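Long-range contact in sugar ABC transporter, sugar-binding protein (Streptococcus pneumoniae, PDB 2HEU), which probably binds a sugar, likely an oligosaccharide, outside the cell and delivers it to an ABC importer: residues 177-189 with 278-290. Sequence-based numbering, arbitrary orientation.
Sequences LNGYNQLAFATAT and IPGKEKGQSLTVG
L183 reaches from helix 178-189 into the bend between I278 and V289 and fills the middle of a tightly packed contact. Its two methyls diverge. L183 CD1 lies between I278 CD1 and V289 CG1, at 3.9 Å from each. L183 CD2 rests on the backbone, 3.7 Å from L287 O. V289 CG1 lies against the backbone of G179, 4.1 Å from G179 CA. The chain of I278 meets Y180 at about a right angle. The ring of Y180 reaches back to it because CG is anti to the backbone N (chi1 -172°), and the nearest atoms are Y180 CD1 and I278 CD1 at 3.6 Å. The hydroxyl of Y180 is bonded to V220 O. Y129 of strand 129-134 packs against Y180, L183 and V289, closing this apolar end.

The tight packing continues to T187. L287 CD1 touches A186 CB at 3.8 Å and also meets T187 CG2. T187 CG2 sits 3.7 Å from P279 O. T187 OG1 turns back to the helix and donates to L183 O, which also accepts from T187 N; W149 NE1 bonds to the same hydroxyl. Beyond T187 the contact loosens. K281 and the turn E282 to Q285 are exposed. One water donates to T187 O (2.8 Å) and to Q285 OE1, and accepts from K281 N.

No direct hydrogen bond joins the two segments. Their direct contact is van der Waals and mostly apolar, within one lobe of the two-lobed solute-binding fold. Polar links are indirect: the water at the solvent edge, and W149, whose backbone also bonds G280.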
ATOM      1  N   LEU A 177      10.390   5.015  -4.228  1.00  8.15           N
ATOM      2  CA  LEU A 177      11.230   4.569  -3.100  1.00  8.10           C
ATOM      3  C   LEU A 177      10.663   4.895  -1.714  1.00  8.10           C
ATOM      4  O   LEU A 177      11.324   4.634  -0.721  1.00  8.22           O
ATOM      5  CB  LEU A 177      12.661   5.121  -3.241  1.00  7.97           C
ATOM      6  CG  LEU A 177      13.420   4.611  -4.446  1.00  8.60           C
ATOM      7  CD1 LEU A 177      14.835   5.161  -4.412  1.00  9.21           C
ATOM      8  CD2 LEU A 177      13.404   3.085  -4.546  1.00  9.79           C
ATOM      9  N   ASN A 178       9.431   5.418  -1.675  1.00  8.07           N
ATOM     10  CA  ASN A 178       8.829   5.669  -0.335  1.00  8.28           C
ATOM     11  C   ASN A 178       8.804   4.370   0.459  1.00  8.30           C
ATOM     12  O   ASN A 178       9.254   4.343   1.616  1.00  8.21           O
ATOM     13  CB  ASN A 178       7.412   6.220  -0.590  1.00  8.76           C
ATOM     14  CG  ASN A 178       6.740   6.629   0.663  1.00  8.66           C
ATOM     15  OD1 ASN A 178       5.424   6.477   0.681  1.00 13.81           O
ATOM     16  ND2 ASN A 178       7.361   7.216   1.578  1.00  7.64           N
ATOM     17  N   GLY A 179       8.272   3.272  -0.109  1.00  7.87           N
ATOM     18  CA  GLY A 179       8.234   2.059   0.640  1.00  8.05           C
ATOM     19  C   GLY A 179       9.583   1.528   1.023  1.00  7.34           C
ATOM     20  O   GLY A 179       9.777   0.952   2.093  1.00  8.25           O
ATOM     21  N   TYR A 180      10.595   1.713   0.159  1.00  7.37           N
ATOM     22  CA  TYR A 180      11.940   1.214   0.402  1.00  7.32           C
ATOM     23  C   TYR A 180      12.504   1.859   1.679  1.00  7.15           C
ATOM     24  O   TYR A 180      13.007   1.167   2.561  1.00  7.37           O
ATOM     25  CB  TYR A 180      12.816   1.464  -0.801  1.00  7.59           C
ATOM     26  CG  TYR A 180      14.172   0.813  -0.697  1.00  7.43           C
ATOM     27  CD1 TYR A 180      14.448  -0.411  -1.256  1.00  7.72           C
ATOM     28  CD2 TYR A 180      15.207   1.422  -0.005  1.00  7.57           C
ATOM     29  CE1 TYR A 180      15.678  -1.024  -1.107  1.00  8.07           C
ATOM     30  CE2 TYR A 180      16.440   0.839   0.161  1.00  8.20           C
ATOM     31  CZ  TYR A 180      16.676  -0.383  -0.388  1.00  7.14           C
ATOM     32  OH  TYR A 180      17.873  -1.043  -0.251  1.00  8.47           O
ATOM     33  N   ASN A 181      12.460   3.174   1.738  1.00  7.29           N
ATOM     34  CA  ASN A 181      13.056   3.861   2.888  1.00  7.20           C
ATOM     35  C   ASN A 181      12.203   3.690   4.131  1.00  7.91           C
ATOM     36  O   ASN A 181      12.728   3.610   5.251  1.00  8.10           O
ATOM     37  CB  ASN A 181      13.354   5.304   2.551  1.00  7.36           C
ATOM     38  CG  ASN A 181      14.381   5.936   3.514  1.00  7.58           C
ATOM     39  OD1 ASN A 181      15.107   5.186   4.206  1.00  8.17           O
ATOM     40  ND2 ASN A 181      14.453   7.242   3.503  1.00  8.07           N
ATOM     41  N   GLN A 182      10.882   3.634   3.992  1.00  7.79           N
ATOM     42  CA  GLN A 182      10.079   3.321   5.195  1.00  8.18           C
ATOM     43  C   GLN A 182      10.484   1.979   5.758  1.00  8.05           C
ATOM     44  O   GLN A 182      10.567   1.832   6.987  1.00  8.94           O
ATOM     45  CB  GLN A 182       8.586   3.377   4.878  1.00  7.84           C
ATOM     46  CG  GLN A 182       8.116   4.769   4.576  1.00  7.92           C
ATOM     47  CD  GLN A 182       6.614   4.911   4.591  1.00  8.39           C
ATOM     48  OE1 GLN A 182       5.899   4.081   5.159  1.00  8.99           O
ATOM     49  NE2 GLN A 182       6.134   5.972   3.993  1.00  9.17           N
ATOM     50  N   LEU A 183      10.735   0.997   4.921  1.00  7.86           N
ATOM     51  CA  LEU A 183      11.137  -0.354   5.362  1.00  8.17           C
ATOM     52  C   LEU A 183      12.591  -0.365   5.875  1.00  8.14           C
ATOM     53  O   LEU A 183      12.904  -1.151   6.776  1.00  8.89           O
ATOM     54  CB  LEU A 183      10.890  -1.368   4.296  1.00  8.74           C
ATOM     55  CG  LEU A 183       9.407  -1.654   4.065  1.00  9.54           C
ATOM     56  CD1 LEU A 183       9.181  -2.412   2.756  1.00 10.68           C
ATOM     57  CD2 LEU A 183       8.829  -2.400   5.213  1.00 11.05           C
ATOM     58  N   ALA A 184      13.449   0.490   5.329  1.00  8.21           N
ATOM     59  CA  ALA A 184      14.780   0.673   5.918  1.00  8.14           C
ATOM     60  C   ALA A 184      14.640   1.102   7.359  1.00  8.12           C
ATOM     61  O   ALA A 184      15.233   0.514   8.284  1.00  9.02           O
ATOM     62  CB  ALA A 184      15.553   1.701   5.092  1.00  8.48           C
ATOM     63  N   PHE A 185      13.828   2.147   7.629  1.00  8.05           N
ATOM     64  CA  PHE A 185      13.649   2.580   9.001  1.00  8.41           C
ATOM     65  C   PHE A 185      12.929   1.542   9.816  1.00  8.95           C
ATOM     66  O   PHE A 185      13.264   1.357  11.014  1.00  9.46           O
ATOM     67  CB  PHE A 185      12.910   3.913   9.080  1.00  8.66           C
ATOM     68  CG  PHE A 185      13.772   5.103   8.775  1.00  8.23           C
ATOM     69  CD1 PHE A 185      13.602   5.880   7.645  1.00  8.53           C
ATOM     70  CD2 PHE A 185      14.770   5.485   9.670  1.00  8.93           C
ATOM     71  CE1 PHE A 185      14.414   6.979   7.382  1.00  8.98           C
ATOM     72  CE2 PHE A 185      15.593   6.557   9.432  1.00  9.44           C
ATOM     73  CZ  PHE A 185      15.405   7.326   8.283  1.00  9.29           C
ATOM     74  N   ALA A 186      11.897   0.863   9.290  1.00  8.68           N
ATOM     75  CA  ALA A 186      11.171  -0.116  10.104  1.00  9.17           C
ATOM     76  C   ALA A 186      12.049  -1.273  10.489  1.00  9.73           C
ATOM     77  O   ALA A 186      12.050  -1.703  11.633  1.00 10.10           O
ATOM     78  CB  ALA A 186       9.918  -0.562   9.315  1.00 10.17           C
ATOM     79  N   THR A 187      12.815  -1.798   9.536  1.00  9.22           N
ATOM     80  CA  THR A 187      13.732  -2.914   9.896  1.00  9.74           C
ATOM     81  C   THR A 187      14.806  -2.436  10.840  1.00 10.25           C
ATOM     82  O   THR A 187      15.264  -3.181  11.709  1.00 12.78           O
ATOM     83  CB  THR A 187      14.291  -3.627   8.658  1.00 10.16           C
ATOM     84  OG1 THR A 187      15.087  -2.749   7.866  1.00  9.65           O
ATOM     85  CG2 THR A 187      13.220  -4.324   7.829  1.00 10.38           C
ATOM     86  N   ALA A 188      15.283  -1.222  10.682  1.00 10.29           N
ATOM     87  CA  ALA A 188      16.327  -0.700  11.582  1.00 10.95           C
ATOM     88  C   ALA A 188      15.856  -0.522  13.034  1.00 11.72           C
ATOM     89  O   ALA A 188      16.643  -0.630  13.972  1.00 14.31           O
ATOM     90  CB  ALA A 188      16.857   0.618  11.074  1.00 11.59           C
ATOM     91  N   THR A 189      14.577  -0.220  13.202  1.00 10.99           N
ATOM     92  CA  THR A 189      14.007   0.108  14.513  1.00 12.57           C
ATOM     93  C   THR A 189      13.179  -0.978  15.182  1.00 14.23           C
ATOM     94  O   THR A 189      12.881  -0.883  16.372  1.00 14.91           O
ATOM     95  CB  THR A 189      13.161   1.375  14.414  1.00 11.30           C
ATOM     96  OG1 THR A 189      12.038   1.131  13.575  1.00 10.80           O
ATOM     97  CG2 THR A 189      13.917   2.595  13.976  1.00 12.40           C
ATOM     98  N   ILE A 278      11.803  -6.855   1.641  1.00 10.42           N
ATOM     99  CA  ILE A 278      13.088  -6.257   2.052  1.00 10.40           C
ATOM    100  C   ILE A 278      13.453  -6.859   3.402  1.00  9.79           C
ATOM    101  O   ILE A 278      12.711  -6.896   4.358  1.00 10.50           O
ATOM    102  CB  ILE A 278      12.924  -4.743   2.153  1.00 11.50           C
ATOM    103  CG1 ILE A 278      12.703  -4.162   0.726  1.00 10.89           C
ATOM    104  CG2 ILE A 278      14.147  -4.093   2.819  1.00 14.15           C
ATOM    105  CD1 ILE A 278      12.457  -2.663   0.679  1.00 11.73           C
ATOM    106  N   PRO A 279      14.691  -7.389   3.471  1.00 11.78           N
ATOM    107  CA  PRO A 279      15.153  -8.074   4.687  1.00 12.09           C
ATOM    108  C   PRO A 279      15.394  -7.130   5.788  1.00 10.51           C
ATOM    109  O   PRO A 279      15.640  -5.933   5.617  1.00 11.06           O
ATOM    110  CB  PRO A 279      16.361  -8.896   4.244  1.00 14.05           C
ATOM    111  CG  PRO A 279      16.902  -7.993   3.192  1.00 13.06           C
ATOM    112  CD  PRO A 279      15.728  -7.545   2.410  1.00 12.74           C
ATOM    113  N   GLY A 280      15.403  -7.727   6.969  1.00 11.58           N
ATOM    114  CA  GLY A 280      15.917  -7.117   8.112  1.00 11.88           C
ATOM    115  C   GLY A 280      17.360  -7.411   8.384  1.00 11.28           C
ATOM    116  O   GLY A 280      18.042  -8.020   7.561  1.00 11.18           O
ATOM    117  N   LYS A 281      17.930  -6.989   9.535  0.70 13.43           N
ATOM    118  CA  LYS A 281      19.340  -7.263   9.805  0.70 13.09           C
ATOM    119  C   LYS A 281      19.566  -8.764   9.990  0.70 12.63           C
ATOM    120  O   LYS A 281      20.599  -9.341   9.541  0.70 12.85           O
ATOM    121  CB  LYS A 281      19.817  -6.523  11.025  0.70 14.30           C
ATOM    122  CG  LYS A 281      21.283  -6.682  11.397  0.70 14.69           C
ATOM    123  CD  LYS A 281      21.584  -5.760  12.554  0.70 17.10           C
ATOM    124  CE  LYS A 281      22.993  -5.773  13.081  0.70 19.65           C
ATOM    125  NZ  LYS A 281      23.112  -4.792  14.296  0.70 22.28           N
ATOM    126  N   GLU A 282      18.627  -9.362  10.702  1.00 14.34           N
ATOM    127  CA  GLU A 282      18.647 -10.725  11.123  0.75 14.00           C
ATOM    128  C   GLU A 282      17.577 -11.431  10.223  1.00 13.26           C
ATOM    129  O   GLU A 282      16.592 -10.937   9.811  1.00 15.02           O
ATOM    130  CB  GLU A 282      18.376 -10.884  12.631  0.75 13.49           C
ATOM    131  CG  GLU A 282      19.219 -10.101  13.564  0.75 13.05           C
ATOM    132  CD  GLU A 282      20.672 -10.464  13.493  0.75 14.37           C
ATOM    133  OE1 GLU A 282      21.101 -11.530  13.002  0.75 16.13           O
ATOM    134  OE2 GLU A 282      21.521  -9.644  13.960  0.75 20.92           O
ATOM    135  N   LYS A 283      17.776 -12.748  10.072  1.00 12.61           N
ATOM    136  CA  LYS A 283      16.754 -13.581   9.434  1.00 12.45           C
ATOM    137  C   LYS A 283      15.512 -13.678  10.191  1.00 10.84           C
ATOM    138  O   LYS A 283      15.500 -13.640  11.404  1.00 11.45           O
ATOM    139  CB  LYS A 283      17.300 -14.919   9.256  1.00 13.36           C
ATOM    140  CG  LYS A 283      18.553 -14.844   8.407  1.00 14.07           C
ATOM    141  CD  LYS A 283      19.151 -16.141   8.330  1.00 15.44           C
ATOM    142  CE  LYS A 283      20.481 -15.850   7.224  1.00 12.22           C
ATOM    143  NZ  LYS A 283      21.133 -17.128   7.037  1.00 10.65           N
ATOM    144  N   GLY A 284      14.390 -13.724   9.489  1.00 10.56           N
ATOM    145  CA  GLY A 284      13.108 -13.708  10.096  1.00  9.96           C
ATOM    146  C   GLY A 284      12.614 -12.335  10.423  1.00 11.17           C
ATOM    147  O   GLY A 284      11.537 -12.177  10.960  1.00 12.71           O
ATOM    148  N   GLN A 285      13.343 -11.268  10.064  1.00 11.13           N
ATOM    149  CA  GLN A 285      13.032  -9.888  10.399  1.00 11.16           C
ATOM    150  C   GLN A 285      12.501  -9.085   9.200  1.00 10.46           C
ATOM    151  O   GLN A 285      12.342  -7.855   9.326  1.00 12.54           O
ATOM    152  CB  GLN A 285      14.263  -9.223  10.990  1.00 12.73           C
ATOM    153  CG  GLN A 285      14.573  -9.885  12.386  1.00 15.01           C
ATOM    154  CD  GLN A 285      15.711  -9.201  13.061  1.00 18.68           C
ATOM    155  OE1 GLN A 285      16.381  -8.325  12.515  1.00 23.26           O
ATOM    156  NE2 GLN A 285      15.921  -9.551  14.318  1.00 19.91           N
ATOM    157  N   SER A 286      12.312  -9.681   8.065  1.00  9.48           N
ATOM    158  CA  SER A 286      11.826  -8.945   6.926  1.00  9.67           C
ATOM    159  C   SER A 286      10.445  -8.419   7.148  1.00  8.75           C
ATOM    160  O   SER A 286       9.631  -8.993   7.877  1.00  9.99           O
ATOM    161  CB  SER A 286      11.903  -9.794   5.663  1.00 11.20           C
ATOM    162  OG  SER A 286      10.962 -10.878   5.793  1.00 13.24           O
ATOM    163  N   LEU A 287      10.118  -7.310   6.472  1.00  9.13           N
ATOM    164  CA  LEU A 287       8.857  -6.609   6.653  1.00  8.91           C
ATOM    165  C   LEU A 287       8.330  -6.163   5.291  1.00  8.64           C
ATOM    166  O   LEU A 287       9.095  -6.008   4.342  1.00  9.57           O
ATOM    167  CB  LEU A 287       9.060  -5.377   7.524  1.00  9.83           C
ATOM    168  CG  LEU A 287       9.479  -5.605   8.953  1.00  9.69           C
ATOM    169  CD1 LEU A 287       9.799  -4.321   9.670  1.00 11.52           C
ATOM    170  CD2 LEU A 287       8.386  -6.395   9.770  1.00 11.57           C
ATOM    171  N   THR A 288       7.031  -5.917   5.239  1.00  8.60           N
ATOM    172  CA  THR A 288       6.426  -5.173   4.144  1.00  8.28           C
ATOM    173  C   THR A 288       5.568  -4.042   4.734  1.00  7.85           C
ATOM    174  O   THR A 288       5.395  -3.962   5.949  1.00  8.54           O
ATOM    175  CB  THR A 288       5.680  -6.108   3.177  1.00  8.63           C
ATOM    176  OG1 THR A 288       5.286  -5.351   2.023  1.00  8.55           O
ATOM    177  CG2 THR A 288       4.445  -6.731   3.763  1.00  9.79           C
ATOM    178  N   VAL A 289       5.108  -3.177   3.852  1.00  8.35           N
ATOM    179  CA  VAL A 289       4.324  -2.002   4.235  1.00  8.07           C
ATOM    180  C   VAL A 289       3.245  -1.812   3.188  1.00  8.37           C
ATOM    181  O   VAL A 289       3.437  -2.120   2.031  1.00  8.78           O
ATOM    182  CB  VAL A 289       5.234  -0.736   4.346  1.00  8.50           C
ATOM    183  CG1 VAL A 289       5.922  -0.383   3.050  1.00  9.46           C
ATOM    184  CG2 VAL A 289       4.461   0.434   4.922  1.00 10.08           C
ATOM    185  N   GLY A 290       2.088  -1.333   3.644  1.00  8.63           N
ATOM    186  CA  GLY A 290       0.995  -1.055   2.756  1.00  9.49           C
ATOM    187  C   GLY A 290      -0.205  -0.649   3.543  1.00 10.00           C
ATOM    188  O   GLY A 290      -0.150  -0.501   4.783  1.00 10.69           O
TER
HETATM  189  O   HOH W   1      15.765  -5.886  11.254  1.00 18.11           O